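Local coordinates for guanine nucleotide exchange protein (Legionella pneumophila, PDB 1XSZ) that probably acts as a guanine nucleotide exchange factor for ADP-ribosylation factor GTPases, with a C-terminal cap lying over the active site of its Sec7 domain, at residues 215-220 against 234-239; 261-266 against 276-281; 296-301 against 312-317; 305-310 against 333-338. One frame throughout, in Å; residues are numbered along the deposited sequence. Where two conformers were deposited one is given.

Contact 1. Residues 215-220 against 234-239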
# COMPACT_ATOMS: atom_id res chain seq x y z
N ASP A 215 9.21 19.75 11.68
CA ASP A 215 8.72 20.58 10.59
C ASP A 215 7.33 21.13 10.95
O ASP A 215 6.41 20.37 11.26
CB ASP A 215 8.67 19.75 9.31
CG ASP A 215 8.23 20.55 8.10
OD1 ASP A 215 7.09 21.04 8.09
OD2 ASP A 215 9.03 20.67 7.15
N SER A 216 7.18 22.45 10.91
CA SER A 216 5.92 23.09 11.25
C SER A 216 4.74 22.55 10.44
O SER A 216 3.66 22.34 10.98
CB SER A 216 6.02 24.61 11.05
OG SER A 216 6.34 24.93 9.71
N THR A 217 4.96 22.31 9.16
CA THR A 217 3.91 21.78 8.30
C THR A 217 3.55 20.36 8.72
O THR A 217 2.38 20.00 8.75
CB THR A 217 4.33 21.80 6.82
OG1 THR A 217 4.58 23.15 6.41
CG2 THR A 217 3.23 21.22 5.94
N PHE A 218 4.56 19.56 9.05
CA PHE A 218 4.31 18.20 9.49
C PHE A 218 3.45 18.22 10.76
O PHE A 218 2.51 17.45 10.88
CB PHE A 218 5.61 17.45 9.79
CG PHE A 218 5.40 16.05 10.29
CD1 PHE A 218 5.15 15.01 9.41
CD2 PHE A 218 5.41 15.78 11.66
CE1 PHE A 218 4.91 13.72 9.87
CE2 PHE A 218 5.17 14.49 12.13
CZ PHE A 218 4.92 13.45 11.23
N LYS A 219 3.80 19.10 11.69
CA LYS A 219 3.05 19.20 12.94
C LYS A 219 1.59 19.55 12.69
O LYS A 219 0.69 18.96 13.29
CB LYS A 219 3.69 20.25 13.85
CG LYS A 219 5.04 19.84 14.40
CD LYS A 219 5.64 20.95 15.24
CE LYS A 219 6.95 20.52 15.87
NZ LYS A 219 6.75 19.40 16.83
N LYS A 220 1.34 20.52 11.81
CA LYS A 220 -0.03 20.92 11.51
C LYS A 220 -0.77 19.78 10.81
O LYS A 220 -1.96 19.55 11.05
CB LYS A 220 -0.05 22.16 10.61
CG LYS A 220 0.42 23.43 11.30
CD LYS A 220 0.34 24.62 10.36
CE LYS A 220 0.71 25.92 11.06
NZ LYS A 220 2.09 25.89 11.60
N THR A 234 -5.07 25.64 6.07
CA THR A 234 -4.41 26.13 7.27
C THR A 234 -3.12 25.34 7.43
O THR A 234 -2.19 25.77 8.12
CB THR A 234 -5.29 25.94 8.53
OG1 THR A 234 -5.61 24.55 8.70
CG2 THR A 234 -6.57 26.75 8.42
N VAL A 235 -3.06 24.18 6.78
CA VAL A 235 -1.88 23.33 6.82
C VAL A 235 -1.03 23.65 5.59
O VAL A 235 0.20 23.76 5.69
CB VAL A 235 -2.26 21.83 6.78
CG1 VAL A 235 -1.00 20.98 6.79
CG2 VAL A 235 -3.15 21.48 7.97
N PHE A 236 -1.69 23.79 4.45
CA PHE A 236 -1.02 24.10 3.18
C PHE A 236 -1.56 25.39 2.58
O PHE A 236 -2.45 25.38 1.74
CB PHE A 236 -1.25 22.96 2.18
CG PHE A 236 -0.79 21.62 2.66
CD1 PHE A 236 -1.71 20.64 3.02
CD2 PHE A 236 0.57 21.34 2.76
CE1 PHE A 236 -1.28 19.39 3.47
CE2 PHE A 236 1.01 20.09 3.21
CZ PHE A 236 0.08 19.12 3.57
N PRO A 237 -1.01 26.54 3.00
CA PRO A 237 -1.45 27.84 2.48
C PRO A 237 -1.44 27.93 0.95
O PRO A 237 -2.26 28.62 0.36
CB PRO A 237 -0.48 28.82 3.13
CG PRO A 237 -0.19 28.16 4.45
CD PRO A 237 0.02 26.72 4.04
N GLY A 238 -0.50 27.23 0.33
CA GLY A 238 -0.39 27.25 -1.12
C GLY A 238 -1.64 26.86 -1.88
O GLY A 238 -2.07 27.57 -2.79
N ILE A 239 -2.25 25.73 -1.51
CA ILE A 239 -3.45 25.26 -2.19
C ILE A 239 -4.56 26.30 -2.22
O ILE A 239 -4.48 27.33 -1.55
CB ILE A 239 -3.99 23.97 -1.52
CG1 ILE A 239 -4.41 24.26 -0.09
CG2 ILE A 239 -2.92 22.89 -1.56
CD1 ILE A 239 -4.97 23.06 0.64
O HOH W 1 2.72 24.52 4.54

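Contact 2. Residues 261-266 against 276-281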
# COMPACT_ATOMS: atom_id res chain seq x y z
N LYS A 261 -0.99 6.48 10.37
CA LYS A 261 -1.84 7.38 11.15
C LYS A 261 -3.05 7.85 10.34
O LYS A 261 -3.85 8.65 10.83
CB LYS A 261 -1.04 8.59 11.64
CG LYS A 261 0.08 8.24 12.60
CD LYS A 261 0.55 9.46 13.38
CE LYS A 261 -0.54 9.94 14.33
NZ LYS A 261 -0.07 11.08 15.18
N GLY A 262 -3.17 7.37 9.11
CA GLY A 262 -4.29 7.74 8.27
C GLY A 262 -3.94 8.41 6.96
O GLY A 262 -2.78 8.78 6.72
N THR A 263 -4.94 8.56 6.10
CA THR A 263 -4.79 9.19 4.80
C THR A 263 -5.81 10.31 4.64
O THR A 263 -6.99 10.14 4.93
CB THR A 263 -5.02 8.19 3.65
OG1 THR A 263 -4.05 7.14 3.75
CG2 THR A 263 -4.89 8.87 2.30
N ILE A 264 -5.33 11.47 4.21
CA ILE A 264 -6.19 12.62 3.99
C ILE A 264 -6.36 12.75 2.48
O ILE A 264 -5.38 12.71 1.74
CB ILE A 264 -5.54 13.92 4.51
CG1 ILE A 264 -5.21 13.77 5.99
CG2 ILE A 264 -6.48 15.11 4.27
CD1 ILE A 264 -4.31 14.87 6.53
N THR A 265 -7.60 12.87 2.02
CA THR A 265 -7.85 13.03 0.60
C THR A 265 -8.30 14.46 0.34
O THR A 265 -9.28 14.93 0.92
CB THR A 265 -8.93 12.05 0.09
OG1 THR A 265 -8.48 10.71 0.28
CG2 THR A 265 -9.19 12.27 -1.40
N LEU A 266 -7.54 15.16 -0.51
CA LEU A 266 -7.85 16.54 -0.87
C LEU A 266 -8.52 16.57 -2.23
O LEU A 266 -8.04 15.97 -3.18
CB LEU A 266 -6.56 17.37 -0.94
CG LEU A 266 -5.83 17.70 0.36
CD1 LEU A 266 -5.30 16.43 1.01
CD2 LEU A 266 -4.68 18.64 0.05
N THR A 276 -3.78 12.55 -2.36
CA THR A 276 -3.88 11.87 -1.08
C THR A 276 -2.59 12.10 -0.31
O THR A 276 -1.50 12.22 -0.89
CB THR A 276 -4.10 10.36 -1.22
OG1 THR A 276 -3.07 9.79 -2.03
CG2 THR A 276 -5.46 10.07 -1.83
N ILE A 277 -2.72 12.19 1.01
CA ILE A 277 -1.57 12.40 1.87
C ILE A 277 -1.62 11.38 3.00
O ILE A 277 -2.55 11.38 3.81
CB ILE A 277 -1.59 13.83 2.48
CG1 ILE A 277 -1.61 14.87 1.36
CG2 ILE A 277 -0.38 14.02 3.37
CD1 ILE A 277 -1.66 16.31 1.86
N GLN A 278 -0.64 10.49 3.01
CA GLN A 278 -0.55 9.45 4.03
C GLN A 278 0.48 9.86 5.07
O GLN A 278 1.54 10.39 4.74
CB GLN A 278 -0.10 8.13 3.41
CG GLN A 278 -0.97 7.62 2.30
CD GLN A 278 -0.34 6.43 1.61
OE1 GLN A 278 -0.00 5.44 2.25
NE2 GLN A 278 -0.19 6.53 0.30
N VAL A 279 0.19 9.58 6.33
CA VAL A 279 1.10 9.91 7.42
C VAL A 279 1.46 8.66 8.21
O VAL A 279 0.59 7.85 8.55
CB VAL A 279 0.47 10.94 8.37
CG1 VAL A 279 1.40 11.22 9.53
CG2 VAL A 279 0.17 12.23 7.62
N TYR A 280 2.75 8.50 8.50
CA TYR A 280 3.25 7.38 9.28
C TYR A 280 4.20 7.91 10.36
O TYR A 280 5.05 8.75 10.08
CB TYR A 280 4.04 6.39 8.42
CG TYR A 280 3.25 5.74 7.31
CD1 TYR A 280 2.98 6.42 6.13
CD2 TYR A 280 2.73 4.45 7.47
CE1 TYR A 280 2.21 5.85 5.13
CE2 TYR A 280 1.95 3.87 6.47
CZ TYR A 280 1.69 4.58 5.31
OH TYR A 280 0.89 4.03 4.34
N THR A 281 4.05 7.42 11.58
CA THR A 281 4.95 7.80 12.66
C THR A 281 5.43 6.49 13.26
O THR A 281 4.65 5.57 13.51
CB THR A 281 4.27 8.69 13.73
OG1 THR A 281 3.14 8.02 14.29
CG2 THR A 281 3.82 10.00 13.12
O HOH W 2 2.10 9.78 16.44

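Contact 3. Residues 296-301 against 312-317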
# COMPACT_ATOMS: atom_id res chain seq x y z
N VAL A 296 5.71 10.91 5.12
CA VAL A 296 4.54 11.54 4.54
C VAL A 296 4.62 11.17 3.06
O VAL A 296 5.64 11.39 2.41
CB VAL A 296 4.55 13.07 4.69
CG1 VAL A 296 3.36 13.67 3.95
CG2 VAL A 296 4.49 13.45 6.18
N ILE A 297 3.55 10.56 2.54
CA ILE A 297 3.50 10.15 1.15
C ILE A 297 2.37 10.92 0.49
O ILE A 297 1.21 10.82 0.91
CB ILE A 297 3.26 8.62 1.01
CG1 ILE A 297 4.41 7.85 1.68
CG2 ILE A 297 3.17 8.25 -0.46
CD1 ILE A 297 4.22 6.34 1.70
N ILE A 298 2.70 11.69 -0.55
CA ILE A 298 1.73 12.51 -1.26
C ILE A 298 1.61 12.03 -2.70
O ILE A 298 2.60 11.94 -3.42
CB ILE A 298 2.18 13.99 -1.26
CG1 ILE A 298 2.37 14.46 0.19
CG2 ILE A 298 1.17 14.85 -1.98
CD1 ILE A 298 2.91 15.88 0.32
N GLN A 299 0.38 11.71 -3.11
CA GLN A 299 0.14 11.20 -4.45
C GLN A 299 -0.97 11.93 -5.18
O GLN A 299 -2.05 12.14 -4.63
CB GLN A 299 -0.21 9.71 -4.38
CG GLN A 299 0.85 8.87 -3.70
CD GLN A 299 0.39 7.45 -3.42
OE1 GLN A 299 -0.80 7.17 -3.32
NE2 GLN A 299 1.35 6.55 -3.24
N PRO A 300 -0.72 12.32 -6.43
CA PRO A 300 -1.76 13.01 -7.20
C PRO A 300 -2.76 12.00 -7.75
O PRO A 300 -2.39 10.86 -8.05
CB PRO A 300 -0.97 13.70 -8.30
CG PRO A 300 0.15 12.73 -8.56
CD PRO A 300 0.56 12.30 -7.16
N GLY A 301 -4.01 12.41 -7.88
CA GLY A 301 -5.03 11.53 -8.42
C GLY A 301 -4.94 11.50 -9.93
O GLY A 301 -4.07 12.15 -10.52
N LYS A 312 2.00 21.12 -4.87
CA LYS A 312 1.89 22.27 -3.96
C LYS A 312 1.96 21.81 -2.51
O LYS A 312 2.64 22.43 -1.69
CB LYS A 312 0.57 23.01 -4.20
CG LYS A 312 0.52 23.77 -5.51
CD LYS A 312 -0.81 24.48 -5.68
CE LYS A 312 -0.89 25.17 -7.04
NZ LYS A 312 -2.21 25.84 -7.24
N ALA A 313 1.27 20.73 -2.19
CA ALA A 313 1.30 20.23 -0.82
C ALA A 313 2.73 19.83 -0.45
O ALA A 313 3.23 20.20 0.61
CB ALA A 313 0.35 19.04 -0.68
N ALA A 314 3.40 19.09 -1.33
CA ALA A 314 4.76 18.66 -1.06
C ALA A 314 5.73 19.84 -0.93
O ALA A 314 6.60 19.85 -0.07
CB ALA A 314 5.23 17.71 -2.17
N ALA A 315 5.55 20.83 -1.80
CA ALA A 315 6.42 22.01 -1.78
C ALA A 315 6.20 22.91 -0.57
O ALA A 315 7.09 23.69 -0.22
CB ALA A 315 6.22 22.81 -3.06
N ASP A 316 5.05 22.79 0.08
CA ASP A 316 4.76 23.62 1.25
C ASP A 316 5.56 23.24 2.49
O ASP A 316 5.62 24.00 3.45
CB ASP A 316 3.26 23.60 1.56
CG ASP A 316 2.47 24.58 0.72
OD1 ASP A 316 3.10 25.44 0.05
OD2 ASP A 316 1.23 24.53 0.72
N PHE A 317 6.17 22.06 2.48
CA PHE A 317 6.99 21.63 3.60
C PHE A 317 8.36 22.30 3.48
O PHE A 317 8.85 22.50 2.37
CB PHE A 317 7.26 20.12 3.58
CG PHE A 317 6.10 19.27 4.03
CD1 PHE A 317 5.07 18.95 3.15
CD2 PHE A 317 6.07 18.76 5.32
CE1 PHE A 317 4.03 18.12 3.55
CE2 PHE A 317 5.03 17.93 5.72
CZ PHE A 317 4.01 17.61 4.84

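Contact 4. Residues 305-310 against 333-338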
# COMPACT_ATOMS: atom_id res chain seq x y z
N GLU A 305 -5.01 18.36 -13.31
CA GLU A 305 -4.56 19.32 -12.31
C GLU A 305 -4.21 18.70 -10.96
O GLU A 305 -3.79 19.41 -10.05
CB GLU A 305 -5.61 20.43 -12.12
CG GLU A 305 -5.92 21.20 -13.40
CD GLU A 305 -6.69 22.48 -13.15
OE1 GLU A 305 -7.08 23.14 -14.13
OE2 GLU A 305 -6.91 22.82 -11.97
N SER A 306 -4.38 17.39 -10.84
CA SER A 306 -4.06 16.69 -9.60
C SER A 306 -2.57 16.80 -9.31
O SER A 306 -2.16 16.92 -8.15
CB SER A 306 -4.45 15.22 -9.69
OG SER A 306 -5.85 15.05 -9.64
N ILE A 307 -1.75 16.75 -10.36
CA ILE A 307 -0.31 16.83 -10.19
C ILE A 307 0.09 18.15 -9.52
O ILE A 307 0.95 18.16 -8.64
CB ILE A 307 0.42 16.67 -11.54
CG1 ILE A 307 1.93 16.60 -11.31
CG2 ILE A 307 0.06 17.82 -12.47
CD1 ILE A 307 2.71 16.17 -12.53
N ASP A 308 -0.54 19.25 -9.91
CA ASP A 308 -0.21 20.54 -9.31
C ASP A 308 -0.64 20.61 -7.85
O ASP A 308 0.05 21.20 -7.02
CB ASP A 308 -0.84 21.67 -10.11
CG ASP A 308 -0.31 21.75 -11.53
OD1 ASP A 308 0.93 21.73 -11.70
OD2 ASP A 308 -1.13 21.82 -12.47
N LEU A 309 -1.78 20.00 -7.53
CA LEU A 309 -2.27 20.00 -6.16
C LEU A 309 -1.31 19.23 -5.26
O LEU A 309 -0.94 19.68 -4.18
CB LEU A 309 -3.67 19.39 -6.08
CG LEU A 309 -4.28 19.25 -4.68
CD1 LEU A 309 -4.36 20.61 -4.00
CD2 LEU A 309 -5.67 18.64 -4.80
N ALA A 310 -0.90 18.04 -5.71
CA ALA A 310 0.03 17.23 -4.94
C ALA A 310 1.39 17.93 -4.79
O ALA A 310 1.98 17.94 -3.72
CB ALA A 310 0.21 15.87 -5.62
N GLY A 333 9.29 12.30 -14.07
CA GLY A 333 9.75 13.60 -14.52
C GLY A 333 8.68 14.67 -14.35
O GLY A 333 8.99 15.81 -14.02
N ASP A 334 7.43 14.31 -14.59
CA ASP A 334 6.36 15.28 -14.45
C ASP A 334 6.15 15.66 -12.98
O ASP A 334 5.85 16.81 -12.67
CB ASP A 334 5.07 14.76 -15.08
CG ASP A 334 5.18 14.64 -16.59
OD1 ASP A 334 5.59 15.63 -17.24
OD2 ASP A 334 4.86 13.56 -17.13
N LEU A 335 6.33 14.70 -12.08
CA LEU A 335 6.18 14.98 -10.65
C LEU A 335 7.31 15.90 -10.18
O LEU A 335 7.09 16.83 -9.40
CB LEU A 335 6.23 13.68 -9.85
CG LEU A 335 5.08 12.69 -10.08
CD1 LEU A 335 5.38 11.37 -9.38
CD2 LEU A 335 3.80 13.29 -9.56
N ILE A 336 8.52 15.63 -10.66
CA ILE A 336 9.68 16.43 -10.29
C ILE A 336 9.56 17.85 -10.83
O ILE A 336 9.79 18.82 -10.11
CB ILE A 336 10.97 15.76 -10.79
CG1 ILE A 336 11.27 14.52 -9.93
CG2 ILE A 336 12.14 16.73 -10.73
CD1 ILE A 336 12.27 13.55 -10.55
N LYS A 337 9.17 17.98 -12.10
CA LYS A 337 9.03 19.31 -12.68
C LYS A 337 7.95 20.13 -11.98
O LYS A 337 8.14 21.31 -11.71
CB LYS A 337 8.75 19.21 -14.18
CG LYS A 337 9.97 18.82 -14.99
CD LYS A 337 9.71 18.83 -16.49
CE LYS A 337 8.78 17.71 -16.91
NZ LYS A 337 8.65 17.66 -18.39
N ALA A 338 6.82 19.49 -11.67
CA ALA A 338 5.74 20.20 -11.00
C ALA A 338 6.19 20.68 -9.62
O ALA A 338 5.91 21.81 -9.22
CB ALA A 338 4.52 19.29 -10.87
O HOH W 3 3.34 22.82 -10.50

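Contact 1. Residues 215-220 against 234-239
Thr217 and Lys220, at the start of helix 216-224, pack against Val235 and Phe236 of the loop leading to strand 243-248: a helix-to-loop contact in the C-terminal capping domain, at an N-capped helix start. The cap is Asp215, whose OD1 accepts from Phe218 N at 3.1 Å, met on the anti side and 35° out of the carboxylate plane; a weak bond from Thr217 N reaches the same oxygen. Asp215 OD2 turns to Ser319 N, so a single carboxylate ties the helix start to the chain beyond helix 306-315.

Across the contact the direct touches are apolar or carbon to oxygen. Thr217 CG2, anti to its backbone N (chi1, which ends on OG1, is -61°), meets Phe236 CE2 at 3.7 Å, approaching the ring obliquely, and the two side chains cross at about a right angle. Val235 CG1 lies over one face of that ring, offset toward the rim, and also meets Lys220 CB at 4.1 Å. The other branch, Val235 CG2, rests 3.8 Å from Lys220 O. Lys220 contributes its aliphatic part, with CD 3.6 Å from Thr234 O, while the ammonium end leads away from the loop.

No hydrogen bond joins the segments directly, so their polar link is indirect. Thr217 OG1 bonds to Asp316 O, outside both segments, and a water bridges the two: it donates to Val235 O at 2.9 Å and lies 3.0 Å from Thr217 OG1.

Contact 2. Residues 261-266 against 276-281
On the face of this beta hairpin where Thr263 lies beside Gln278, the flat groups are the Tyr280 ring and the Gln278 amide. Gln278 OE1 sits at the ring's edge, in its plane, and accepts from Tyr280 OH at 2.7 Å, with the hydroxyl also in the amide's carbonyl plane. Arg295 makes a cation-pi contact with the ring, and the Tyr260 ring meets it with planes about 40° apart. Thr263 OG1, bonded to Tyr260 OH, touches Gln278 CG at 3.4 Å, the two side chains pointing the same way.

The strands run antiparallel, 165° apart. Ile264 and Ile277 form a hydrogen-bonded pair, with Ile264 N 2.8 Å from Ile277 O and the reverse bond as short; the flanking pairs Thr263-Gln278 and Thr265-Thr276 are non-hydrogen-bonded. Farther on, Val279 serves two residues, its O taking Lys261 N and its N giving to Gly262 O, which marks a beta bulge. Beside the bulge Lys261 CD presses on Thr281 CG2 at 3.3 Å, tighter than usual. A bend at chi3 (67°) places CE, and NZ beyond it shares a water with Thr281 OG1 and pairs with Asp222.

On the opposite face Leu266 CD1 meets Ile277 CD1 at 3.7 Å, and Leu221 of helix 216-224 covers Ile264 and Ile277. The hairpin is thus two-faced: apolar side chains toward the helix, and polar groups toward the Sec7 domain, where Gln278 NE2 bonds to Glu105, probably the glutamic finger of this family by its LPGEA sequence, and Tyr280 OH to Ala106. This is consistent with a cap held over the active site by hydrogen bonds.

Contact 3. Residues 296-301 against 312-317
Ile298 is the main bump of this contact, in which strand 295-300 of the antiparallel sheet packs against the last turn of helix 306-315. Its CG1 is anti to the carbonyl carbon (chi1 -57°), and the chain then runs extended (chi2 176°), which carries CD1 to the helix surface. There the methyl drops into a shallow hollow: Ala314 CA is 3.6 Å from it, Ala314 CB 3.9 Å and Ala313 CB 4.2 Å. The ring of Phe317, folded back after the helix, closes another part of the hollow, its CE1 4.1 Å from Ile298 CD1 in an oblique approach. The two short alanine side chains let this methyl come right up to the helix backbone.

Val296, two residues earlier on the same strand, makes the second bump. It reaches toward Phe317 tip to tip, Val296 CG1 standing 4.1 Å from Phe317 CZ. Leu221 of helix 216-224 touches both of these side chains, so two helices share the buried face of the sheet, while Ile297 turns to the other face and touches Glu105 of the Sec7 domain.

All five touching residues are buried, and every side-chain pair is carbon on carbon, with no hydrogen bond across. Such a contact rests on dispersion and the exclusion of water, and its specificity comes from shape.

Contact 4. Residues 305-310 against 333-338
A water gripped by Asp308 and Ala338 is the polar link between helix 306-315 and helix 332-351 of the capping domain. It donates to Asp308 OD1 at 2.9 Å and to Ala338 O at 3.0 Å, so both its protons are spent on bridging two acceptors that could not bond to each other. The short helical segments cross at -53°, with axes 9.4 Å apart at closest approach, close enough for side chains of one to reach the backbone of the other.

Ile307 does most of the reaching. With CG1 anti to the backbone N (chi1 -174°) and CD1 extended beyond it (chi2 168°), CD1 is carried to the second helix, where Asp334, Leu335 and Ala338 line its place. This methyl, Ile307 CD1, stands 3.2 Å from Asp334 O, a close carbon-to-oxygen approach, and 3.7 Å from Asp334 CB. One bond back, Ile307 CG1 touches Ala338 CB at 3.8 Å and, more loosely, Leu335 CD2 at 4.2 Å. Asp334 O is itself engaged along the helix, accepting from Ala338 N at 3.0 Å.

The pair of helices is seated on the sheet: Tyr205 touches both Ala310 and Ala338, its OH bonds to Leu335 O, and Leu335 packs on Pro300. No direct hydrogen bond or salt bridge crosses between the segments. The contact therefore combines one partly exposed isoleucine packed against a helix surface with a single water at its polar side, where a carboxylate and a carbonyl, both acceptors, are reconciled by a shared donor.

Overall arrangement
All four contacts lie in the C-terminal capping domain, in or against one antiparallel sheet. Contacts 2 and 3 sit on neighbouring strands, centres about 10 Å apart, tied by Gln278 N to Ile297 O at 2.8 Å. Contacts 3 and 4 share helix 306-315 and lie closest, with centres about 9 Å apart. Contact 1 meets contact 3 where Gly238 N lies 3.2 Å from Asp316 OD2, and wedges Phe236 CE1 against Ile277 CD1 of contact 2 at 3.5 Å. The helices of contacts 1, 3 and 4 thus pack on one sheet face, while Gln278 and Gln299 on the other bond to Glu105 of the Sec7 domain, consistent with a cap over the active site.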